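Local coordinates for protein peptidase M28 (PDB 3IIB) that probably acts as a zinc-dependent metallopeptidase of family M28, a carboxypeptidase or dipeptidase that cleaves short peptides with the help of two zinc ions, at residues Ile326-Ile340 against Ala415-Ala427. Numbering follows the deposited sequence.
With ZN (zinc ion), chain C.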
loop_
_atom_site.group_PDB
_atom_site.type_symbol
_atom_site.label_atom_id
_atom_site.label_comp_id
_atom_site.label_asym_id
_atom_site.label_seq_id
_atom_site.Cartn_x
_atom_site.Cartn_y
_atom_site.Cartn_z
ATOM N N ILE A 326 -30.243 8.747 -24.385
ATOM C CA ILE A 326 -29.883 8.185 -23.089
ATOM C C ILE A 326 -28.452 8.534 -22.835
ATOM O O ILE A 326 -27.673 8.706 -23.785
ATOM C CB ILE A 326 -30.105 6.665 -23.044
ATOM C CG1 ILE A 326 -30.028 6.146 -21.598
ATOM C CG2 ILE A 326 -29.091 5.947 -23.940
ATOM C CD1 ILE A 326 -30.828 4.826 -21.369
ATOM N N ALA A 327 -28.105 8.660 -21.564
ATOM C CA ALA A 327 -26.740 8.924 -21.139
ATOM C C ALA A 327 -26.288 7.941 -20.056
ATOM O O ALA A 327 -27.103 7.554 -19.239
ATOM C CB ALA A 327 -26.634 10.358 -20.578
ATOM N N ALA A 328 -24.997 7.576 -20.044
ATOM C CA ALA A 328 -24.403 6.685 -19.028
ATOM C C ALA A 328 -22.942 7.020 -18.867
ATOM O O ALA A 328 -22.321 7.549 -19.794
ATOM C CB ALA A 328 -24.562 5.186 -19.369
ATOM N N GLU A 329 -22.415 6.757 -17.682
ATOM C CA GLU A 329 -21.014 7.049 -17.373
ATOM C C GLU A 329 -20.354 5.906 -16.610
ATOM O O GLU A 329 -20.932 5.378 -15.659
ATOM C CB GLU A 329 -20.881 8.315 -16.560
ATOM C CG GLU A 329 -19.451 8.572 -16.140
ATOM C CD GLU A 329 -19.216 9.922 -15.468
ATOM O OE1 GLU A 329 -19.985 10.247 -14.542
ATOM O OE2 GLU A 329 -18.257 10.650 -15.879
ATOM N N SER A 330 -19.139 5.566 -17.027
ATOM C CA SER A 330 -18.284 4.598 -16.324
ATOM C C SER A 330 -17.362 5.391 -15.376
ATOM O O SER A 330 -16.449 6.103 -15.830
ATOM C CB SER A 330 -17.446 3.819 -17.301
ATOM O OG SER A 330 -16.674 2.776 -16.669
ATOM N N ASP A 331 -17.594 5.253 -14.081
ATOM C CA ASP A 331 -16.734 5.900 -13.056
ATOM C C ASP A 331 -16.844 5.128 -11.736
ATOM O O ASP A 331 -17.142 5.694 -10.696
ATOM C CB ASP A 331 -17.120 7.347 -12.827
ATOM C CG ASP A 331 -16.165 8.043 -11.888
ATOM O OD1 ASP A 331 -14.988 7.663 -11.893
ATOM O OD2 ASP A 331 -16.562 8.976 -11.189
ATOM N N PHE A 332 -16.588 3.839 -11.811
ATOM C CA PHE A 332 -16.446 3.009 -10.612
ATOM C C PHE A 332 -15.370 1.958 -10.855
ATOM O O PHE A 332 -15.522 0.788 -10.507
ATOM C CB PHE A 332 -17.806 2.447 -10.224
ATOM C CG PHE A 332 -17.900 1.975 -8.804
ATOM C CD1 PHE A 332 -17.088 2.488 -7.805
ATOM C CD2 PHE A 332 -18.840 1.009 -8.453
ATOM C CE1 PHE A 332 -17.209 2.051 -6.530
ATOM C CE2 PHE A 332 -18.982 0.597 -7.130
ATOM C CZ PHE A 332 -18.159 1.102 -6.175
ATOM N N GLY A 333 -14.256 2.418 -11.425
ATOM C CA GLY A 333 -13.057 1.596 -11.628
ATOM C C GLY A 333 -13.180 0.659 -12.802
ATOM O O GLY A 333 -13.748 1.033 -13.822
ATOM N N ALA A 334 -12.595 -0.534 -12.658
ATOM C CA ALA A 334 -12.500 -1.528 -13.745
ATOM C C ALA A 334 -13.186 -2.838 -13.413
ATOM O O ALA A 334 -13.142 -3.752 -14.228
ATOM C CB ALA A 334 -11.040 -1.795 -14.121
ATOM N N GLY A 335 -13.854 -2.911 -12.251
ATOM C CA GLY A 335 -14.554 -4.140 -11.859
ATOM C C GLY A 335 -15.685 -4.473 -12.816
ATOM O O GLY A 335 -16.278 -3.575 -13.385
ATOM N N PRO A 336 -16.029 -5.767 -12.971
ATOM C CA PRO A 336 -17.030 -6.080 -13.993
ATOM C C PRO A 336 -18.423 -5.566 -13.628
ATOM O O PRO A 336 -18.790 -5.454 -12.433
ATOM C CB PRO A 336 -17.022 -7.622 -14.062
ATOM C CG PRO A 336 -16.312 -8.056 -12.869
ATOM C CD PRO A 336 -15.508 -6.956 -12.298
ATOM N N ILE A 337 -19.198 -5.298 -14.672
ATOM C CA ILE A 337 -20.591 -4.939 -14.565
ATOM C C ILE A 337 -21.432 -6.173 -14.255
ATOM O O ILE A 337 -21.310 -7.204 -14.924
ATOM C CB ILE A 337 -21.094 -4.237 -15.861
ATOM C CG1 ILE A 337 -20.358 -2.918 -15.995
ATOM C CG2 ILE A 337 -22.620 -3.991 -15.793
ATOM C CD1 ILE A 337 -20.360 -2.325 -17.376
ATOM N N TYR A 338 -22.299 -6.038 -13.258
ATOM C CA TYR A 338 -23.198 -7.142 -12.818
ATOM C C TYR A 338 -24.701 -6.851 -12.958
ATOM O O TYR A 338 -25.518 -7.760 -12.813
ATOM C CB TYR A 338 -22.895 -7.557 -11.354
ATOM C CG TYR A 338 -23.120 -6.447 -10.340
ATOM C CD1 TYR A 338 -24.359 -6.252 -9.745
ATOM C CD2 TYR A 338 -22.089 -5.578 -9.990
ATOM C CE1 TYR A 338 -24.558 -5.206 -8.818
ATOM C CE2 TYR A 338 -22.265 -4.576 -9.062
ATOM C CZ TYR A 338 -23.505 -4.370 -8.500
ATOM O OH TYR A 338 -23.652 -3.325 -7.582
ATOM N N GLN A 339 -25.053 -5.624 -13.295
ATOM C CA GLN A 339 -26.460 -5.214 -13.377
ATOM C C GLN A 339 -26.529 -3.895 -14.148
ATOM O O GLN A 339 -25.627 -3.039 -14.025
ATOM C CB GLN A 339 -27.041 -5.036 -11.967
ATOM C CG GLN A 339 -28.546 -4.763 -11.926
ATOM C CD GLN A 339 -29.083 -4.939 -10.516
ATOM O OE1 GLN A 339 -28.761 -5.930 -9.870
ATOM N NE2 GLN A 339 -29.913 -3.997 -10.039
ATOM N N ILE A 340 -27.596 -3.731 -14.941
ATOM C CA ILE A 340 -27.916 -2.417 -15.491
ATOM C C ILE A 340 -29.227 -1.921 -14.915
ATOM O O ILE A 340 -30.264 -2.549 -15.061
ATOM C CB ILE A 340 -27.943 -2.398 -17.033
ATOM C CG1 ILE A 340 -26.593 -2.823 -17.588
ATOM C CG2 ILE A 340 -28.398 -0.964 -17.558
ATOM C CD1 ILE A 340 -26.536 -3.031 -19.102
ATOM N N ALA A 415 -11.438 -7.950 -16.364
ATOM C CA ALA A 415 -12.570 -7.152 -15.910
ATOM C C ALA A 415 -12.756 -5.863 -16.756
ATOM O O ALA A 415 -13.892 -5.450 -17.086
ATOM C CB ALA A 415 -12.393 -6.798 -14.431
ATOM N N LEU A 416 -11.631 -5.216 -17.107
ATOM C CA LEU A 416 -11.688 -4.015 -17.950
ATOM C C LEU A 416 -12.346 -4.379 -19.300
ATOM O O LEU A 416 -13.225 -3.647 -19.779
ATOM C CB LEU A 416 -10.299 -3.493 -18.201
ATOM C CG LEU A 416 -10.269 -2.130 -18.907
ATOM C CD1 LEU A 416 -10.563 -0.981 -17.947
ATOM C CD2 LEU A 416 -8.865 -1.917 -19.512
ATOM N N ALA A 417 -11.933 -5.518 -19.880
ATOM C CA ALA A 417 -12.475 -5.991 -21.129
ATOM C C ALA A 417 -13.969 -6.281 -21.059
ATOM O O ALA A 417 -14.700 -6.022 -22.021
ATOM C CB ALA A 417 -11.693 -7.254 -21.636
ATOM N N GLN A 418 -14.443 -6.849 -19.948
ATOM C CA GLN A 418 -15.877 -7.074 -19.770
ATOM C C GLN A 418 -16.662 -5.756 -19.755
ATOM O O GLN A 418 -17.758 -5.670 -20.306
ATOM C CB GLN A 418 -16.145 -7.860 -18.501
ATOM C CG GLN A 418 -17.607 -8.342 -18.349
ATOM C CD GLN A 418 -18.441 -7.457 -17.411
ATOM O OE1 GLN A 418 -18.031 -6.345 -17.024
ATOM N NE2 GLN A 418 -19.605 -7.965 -17.017
ATOM N N ASN A 419 -16.104 -4.715 -19.144
ATOM C CA ASN A 419 -16.748 -3.415 -19.218
ATOM C C ASN A 419 -16.804 -2.853 -20.634
ATOM O O ASN A 419 -17.828 -2.301 -21.045
ATOM C CB ASN A 419 -16.044 -2.376 -18.348
ATOM C CG ASN A 419 -16.311 -2.551 -16.857
ATOM O OD1 ASN A 419 -17.212 -1.913 -16.299
ATOM N ND2 ASN A 419 -15.495 -3.396 -16.189
ATOM N N VAL A 420 -15.717 -3.019 -21.388
ATOM C CA VAL A 420 -15.674 -2.572 -22.774
ATOM C C VAL A 420 -16.782 -3.305 -23.575
ATOM O O VAL A 420 -17.543 -2.675 -24.334
ATOM C CB VAL A 420 -14.301 -2.822 -23.418
ATOM C CG1 VAL A 420 -14.374 -2.487 -24.879
ATOM C CG2 VAL A 420 -13.257 -1.990 -22.729
ATOM N N ALA A 421 -16.902 -4.606 -23.315
ATOM C CA ALA A 421 -17.900 -5.457 -23.995
ATOM C C ALA A 421 -19.290 -4.973 -23.688
ATOM O O ALA A 421 -20.093 -4.793 -24.600
ATOM C CB ALA A 421 -17.773 -6.944 -23.585
ATOM N N VAL A 422 -19.585 -4.731 -22.406
ATOM C CA VAL A 422 -20.945 -4.331 -21.997
ATOM C C VAL A 422 -21.290 -2.907 -22.485
ATOM O O VAL A 422 -22.414 -2.660 -22.933
ATOM C CB VAL A 422 -21.115 -4.408 -20.488
ATOM C CG1 VAL A 422 -22.541 -3.972 -20.136
ATOM C CG2 VAL A 422 -20.883 -5.852 -20.024
ATOM N N TYR A 423 -20.335 -1.966 -22.431
ATOM C CA TYR A 423 -20.607 -0.622 -22.946
ATOM C C TYR A 423 -20.805 -0.636 -24.451
ATOM O O TYR A 423 -21.619 0.120 -24.974
ATOM C CB TYR A 423 -19.540 0.413 -22.560
ATOM C CG TYR A 423 -19.919 1.152 -21.296
ATOM C CD1 TYR A 423 -19.675 0.611 -20.037
ATOM C CD2 TYR A 423 -20.582 2.375 -21.350
ATOM C CE1 TYR A 423 -20.028 1.291 -18.888
ATOM C CE2 TYR A 423 -20.955 3.052 -20.210
ATOM C CZ TYR A 423 -20.710 2.506 -18.980
ATOM O OH TYR A 423 -21.093 3.204 -17.839
ATOM N N ALA A 424 -20.056 -1.488 -25.147
ATOM C CA ALA A 424 -20.207 -1.593 -26.592
ATOM C C ALA A 424 -21.615 -2.102 -26.923
ATOM O O ALA A 424 -22.288 -1.559 -27.820
ATOM C CB ALA A 424 -19.126 -2.455 -27.193
ATOM N N GLN A 425 -22.073 -3.123 -26.206
ATOM C CA GLN A 425 -23.422 -3.625 -26.365
ATOM C C GLN A 425 -24.443 -2.519 -26.042
ATOM O O GLN A 425 -25.406 -2.296 -26.780
ATOM C CB GLN A 425 -23.702 -4.831 -25.459
ATOM C CG GLN A 425 -22.876 -6.060 -25.818
ATOM C CD GLN A 425 -23.304 -7.329 -25.124
ATOM O OE1 GLN A 425 -23.841 -7.275 -24.027
ATOM N NE2 GLN A 425 -23.098 -8.477 -25.779
ATOM N N PHE A 426 -24.264 -1.872 -24.886
ATOM C CA PHE A 426 -25.172 -0.803 -24.487
ATOM C C PHE A 426 -25.250 0.292 -25.547
ATOM O O PHE A 426 -26.355 0.725 -25.922
ATOM C CB PHE A 426 -24.725 -0.210 -23.138
ATOM C CG PHE A 426 -25.556 0.953 -22.671
ATOM C CD1 PHE A 426 -26.741 0.737 -21.993
ATOM C CD2 PHE A 426 -25.127 2.266 -22.846
ATOM C CE1 PHE A 426 -27.491 1.800 -21.523
ATOM C CE2 PHE A 426 -25.899 3.326 -22.398
ATOM C CZ PHE A 426 -27.071 3.097 -21.743
ATOM N N ALA A 427 -24.109 0.811 -25.967
ATOM C CA ALA A 427 -24.103 1.927 -26.899
ATOM C C ALA A 427 -24.703 1.475 -28.237
ATOM O O ALA A 427 -25.503 2.187 -28.801
ATOM C CB ALA A 427 -22.714 2.524 -27.087
HETATM ZN ZN ZN C . -14.365 9.114 -10.437
HETATM O O HOH W 1 -18.223 0.600 -16.278
HETATM O O HOH W 2 -15.285 7.714 -8.748
HETATM O O HOH W 3 -14.297 10.513 -9.086
#
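The side-chain amide of Gln418 pairs with both the backbone N and O of Ile337, a clear example of a helix side chain imitating the edge of a strand. Its OE1 accepts from Ile337 N at 2.8 Å, while its NE2 gives a hydrogen to Ile337 O in the carbonyl plane, on a lone pair. A bend at chi2 (-100°) turns the amide so that both ends engage one residue. NE2 also binds Leu362 O, which further fixes the rotation of the group. A leucine in its place would probably leave the backbone N and O of Ile337 without these mates and free the start of strand 337-343 to shift.

The next residue, Asn419, brings its ND2 to Gly335 O from above the carbonyl plane (2.9 Å, nearly straight at 165°) and also bonds Ala415 O within the helix. Its OD1 takes a hydrogen from a water that joins it to Ser330 OG.

The closely packed part centres on buried Ile337, whose CD1 touches both Val422 CB and Tyr423 CE1, at 3.8 and 3.9 Å. Further along, Ala328 CB lies 3.8 Å from Phe426 CE2, and Ile326 CG2 reaches the CZ end of the same ring. By contrast, at the partly exposed side Pro336 CD meets Ala415 CB, while Pro336 CB lies against Gln418 OE1.

The loop between the two strands carries Asp331, whose carboxylate grips a zinc ion through both oxygens and shares it with His257 and Asp269. The helical segment 415-427 runs nearly antiparallel to strand 326-329 (171°), and its start meets the later part of the loop, at Ala334 to Pro336. Helix 267-285 touches Ser330, Asn419 and Tyr423 through Ile276, strand 387-392 meets Ala328 and Phe426, and helix 3-19 packs on Val420 and Ala421.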